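Long-range contact in putative carboxynorspermidine decarboxylase protein (Sinorhizobium meliloti, PDB 3MT1), which probably decarboxylates carboxynorspermidine and carboxyspermidine to norspermidine and spermidine, using pyridoxal 5'-phosphate as cofactor: residues N255-D260 against H286-C291. Numbering follows the deposited sequence.
Sequences NLAIVD and HSYMIC
N255 lays its CB over one face of the Y288 ring, a CH-pi contact 4.1 Å from the ring centroid, while its O accepts a hydrogen bond from M289 N. Parallel pairing between strands distant in sequence is exemplified by L256 with M289, A257 with I290 and I258 with C291. L256 brings CD2 3.5 Å from M289 CB and equally near C291 SG; the leucine and selenomethionine side chains run side by side. A257 spans the middle: its N donates to M289 O and its O accepts from C291 N, both at 2.8 Å, while its CB meets Y288 CD1 on the other face of the sheet. I258 returns to the L256 face, its CD1 a loose 4.5 Å from C291 CB, and also packs on A80 of the second subunit. V259 N then donates to C291 O at 3.0 Å, and its CG1 touches I290 CG2 at 3.3 Å as the two side chains pass at a slant. In the mixed sheet beside the parallel eight-stranded barrel, as in fold type III decarboxylases, strand 240-251 flanks 255-259 and strand 300-306 flanks 286-291; the Y288 hydroxyl is held by L310 N. Hydrogen bonds between the two strands are thus all main-chain, while side chains meet mostly through carbon and sulfur.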
ATOM      1  N   ASN B 255     -26.072   3.735  -9.380  1.00 63.16           N
ATOM      2  CA  ASN B 255     -25.977   2.278  -9.321  1.00 59.80           C
ATOM      3  C   ASN B 255     -24.602   1.866  -8.895  1.00 55.84           C
ATOM      4  O   ASN B 255     -23.627   2.366  -9.429  1.00 54.60           O
ATOM      5  CB  ASN B 255     -26.221   1.705 -10.686  1.00 60.16           C
ATOM      6  CG  ASN B 255     -27.658   1.689 -11.021  1.00 62.99           C
ATOM      7  OD1 ASN B 255     -28.413   0.888 -10.468  1.00 63.16           O
ATOM      8  ND2 ASN B 255     -28.069   2.577 -11.918  1.00 62.83           N
ATOM      9  N   LEU B 256     -24.535   0.936  -7.948  1.00 53.91           N
ATOM     10  CA  LEU B 256     -23.283   0.505  -7.331  1.00 50.19           C
ATOM     11  C   LEU B 256     -23.066  -0.987  -7.471  1.00 47.94           C
ATOM     12  O   LEU B 256     -24.005  -1.768  -7.319  1.00 48.65           O
ATOM     13  CB  LEU B 256     -23.264   0.860  -5.850  1.00 50.43           C
ATOM     14  CG  LEU B 256     -23.030   2.322  -5.485  1.00 53.20           C
ATOM     15  CD1 LEU B 256     -23.559   2.587  -4.075  1.00 57.36           C
ATOM     16  CD2 LEU B 256     -21.550   2.654  -5.567  1.00 52.59           C
ATOM     17  N   ALA B 257     -21.819  -1.367  -7.743  1.00 44.37           N
ATOM     18  CA  ALA B 257     -21.444  -2.764  -7.755  1.00 42.76           C
ATOM     19  C   ALA B 257     -20.136  -3.000  -6.984  1.00 39.88           C
ATOM     20  O   ALA B 257     -19.154  -2.286  -7.173  1.00 38.83           O
ATOM     21  CB  ALA B 257     -21.348  -3.286  -9.202  1.00 42.47           C
ATOM     22  N   ILE B 258     -20.144  -4.019  -6.127  1.00 38.81           N
ATOM     23  CA  ILE B 258     -18.990  -4.414  -5.316  1.00 35.79           C
ATOM     24  C   ILE B 258     -18.232  -5.557  -5.977  1.00 34.84           C
ATOM     25  O   ILE B 258     -18.831  -6.578  -6.314  1.00 36.07           O
ATOM     26  CB  ILE B 258     -19.420  -4.933  -3.911  1.00 37.02           C
ATOM     27  CG1 ILE B 258     -20.593  -4.119  -3.334  1.00 37.88           C
ATOM     28  CG2 ILE B 258     -18.191  -5.009  -2.932  1.00 32.86           C
ATOM     29  CD1 ILE B 258     -20.192  -2.734  -2.812  1.00 39.84           C
ATOM     30  N   VAL B 259     -16.920  -5.409  -6.125  1.00 32.31           N
ATOM     31  CA  VAL B 259     -16.101  -6.462  -6.694  1.00 31.29           C
ATOM     32  C   VAL B 259     -15.145  -7.049  -5.657  1.00 31.87           C
ATOM     33  O   VAL B 259     -14.910  -6.458  -4.574  1.00 30.15           O
ATOM     34  CB  VAL B 259     -15.309  -5.994  -7.925  1.00 30.68           C
ATOM     35  CG1 VAL B 259     -16.271  -5.422  -8.981  1.00 31.00           C
ATOM     36  CG2 VAL B 259     -14.224  -4.988  -7.540  1.00 26.63           C
ATOM     37  N   ASP B 260     -14.596  -8.217  -5.993  1.00 32.25           N
ATOM     38  CA  ASP B 260     -13.832  -8.965  -5.024  1.00 33.48           C
ATOM     39  C   ASP B 260     -12.369  -8.500  -4.958  1.00 33.09           C
ATOM     40  O   ASP B 260     -11.455  -9.300  -4.973  1.00 34.47           O
ATOM     41  CB  ASP B 260     -13.975 -10.464  -5.241  1.00 33.71           C
ATOM     42  CG  ASP B 260     -13.443 -10.944  -6.604  1.00 36.39           C
ATOM     43  OD1 ASP B 260     -13.087 -10.117  -7.495  1.00 34.53           O
ATOM     44  OD2 ASP B 260     -13.394 -12.198  -6.776  1.00 39.81           O
ATOM     45  N   HIS B 286     -25.946   1.620 -18.817  1.00 69.09           N
ATOM     46  CA  HIS B 286     -26.024   1.320 -17.380  1.00 67.20           C
ATOM     47  C   HIS B 286     -24.781   1.798 -16.690  1.00 64.22           C
ATOM     48  O   HIS B 286     -23.752   1.143 -16.743  1.00 62.59           O
ATOM     49  CB  HIS B 286     -26.254  -0.164 -17.115  1.00 66.24           C
ATOM     50  CG  HIS B 286     -27.629  -0.603 -17.466  1.00 70.29           C
ATOM     51  ND1 HIS B 286     -27.972  -1.025 -18.735  1.00 72.66           N
ATOM     52  CD2 HIS B 286     -28.769  -0.614 -16.738  1.00 73.10           C
ATOM     53  CE1 HIS B 286     -29.262  -1.313 -18.761  1.00 77.55           C
ATOM     54  NE2 HIS B 286     -29.770  -1.065 -17.565  1.00 78.04           N
ATOM     55  N   SER B 287     -24.886   2.948 -16.047  1.00 64.59           N
ATOM     56  CA  SER B 287     -23.745   3.567 -15.406  1.00 62.93           C
ATOM     57  C   SER B 287     -23.594   3.083 -13.967  1.00 60.45           C
ATOM     58  O   SER B 287     -24.513   3.210 -13.139  1.00 61.71           O
ATOM     59  CB  SER B 287     -23.820   5.099 -15.500  1.00 65.14           C
ATOM     60  OG  SER B 287     -22.545   5.640 -15.841  1.00 66.14           O
ATOM     61  N   TYR B 288     -22.427   2.507 -13.692  1.00 57.37           N
ATOM     62  CA  TYR B 288     -22.124   1.887 -12.398  1.00 55.09           C
ATOM     63  C   TYR B 288     -20.926   2.531 -11.737  1.00 53.29           C
ATOM     64  O   TYR B 288     -19.890   2.768 -12.378  1.00 52.21           O
ATOM     65  CB  TYR B 288     -21.848   0.389 -12.539  1.00 52.95           C
ATOM     66  CG  TYR B 288     -23.075  -0.487 -12.608  1.00 55.28           C
ATOM     67  CD1 TYR B 288     -23.519  -1.185 -11.490  1.00 55.81           C
ATOM     68  CD2 TYR B 288     -23.787  -0.631 -13.796  1.00 57.30           C
ATOM     69  CE1 TYR B 288     -24.647  -2.004 -11.548  1.00 57.64           C
ATOM     70  CE2 TYR B 288     -24.910  -1.441 -13.868  1.00 59.41           C
ATOM     71  CZ  TYR B 288     -25.343  -2.125 -12.748  1.00 61.11           C
ATOM     72  OH  TYR B 288     -26.474  -2.930 -12.829  1.00 62.90           O
HETATM   73  N   MSE B 289     -21.073   2.818 -10.450  1.00 53.19           N
HETATM   74  CA  MSE B 289     -19.898   2.996  -9.623  1.00 52.45           C
HETATM   75  C   MSE B 289     -19.475   1.619  -9.130  1.00 50.14           C
HETATM   76  O   MSE B 289     -20.280   0.900  -8.525  1.00 50.46           O
HETATM   77  CB  MSE B 289     -20.158   3.936  -8.456  1.00 53.56           C
HETATM   78  CG  MSE B 289     -18.876   4.526  -7.904  1.00 55.38           C
HETATM   79 SE   MSE B 289     -19.211   5.548  -6.286  0.75 65.08          SE
HETATM   80  CE  MSE B 289     -17.923   7.022  -6.543  1.00 65.62           C
ATOM     81  N   ILE B 290     -18.237   1.239  -9.434  1.00 47.99           N
ATOM     82  CA  ILE B 290     -17.705  -0.037  -8.983  1.00 46.67           C
ATOM     83  C   ILE B 290     -16.776   0.188  -7.824  1.00 45.39           C
ATOM     84  O   ILE B 290     -15.826   0.946  -7.928  1.00 45.00           O
ATOM     85  CB  ILE B 290     -16.941  -0.806 -10.091  1.00 46.47           C
ATOM     86  CG1 ILE B 290     -17.782  -0.920 -11.367  1.00 48.41           C
ATOM     87  CG2 ILE B 290     -16.526  -2.200  -9.597  1.00 44.07           C
ATOM     88  CD1 ILE B 290     -17.371   0.086 -12.427  1.00 51.03           C
ATOM     89  N   CYS B 291     -17.043  -0.493  -6.724  1.00 45.49           N
ATOM     90  CA  CYS B 291     -16.305  -0.251  -5.503  1.00 45.53           C
ATOM     91  C   CYS B 291     -15.633  -1.481  -5.023  1.00 44.23           C
ATOM     92  O   CYS B 291     -16.068  -2.589  -5.336  1.00 43.93           O
ATOM     93  CB  CYS B 291     -17.238   0.197  -4.405  1.00 47.11           C
ATOM     94  SG  CYS B 291     -18.328   1.495  -4.912  1.00 52.80           S
TER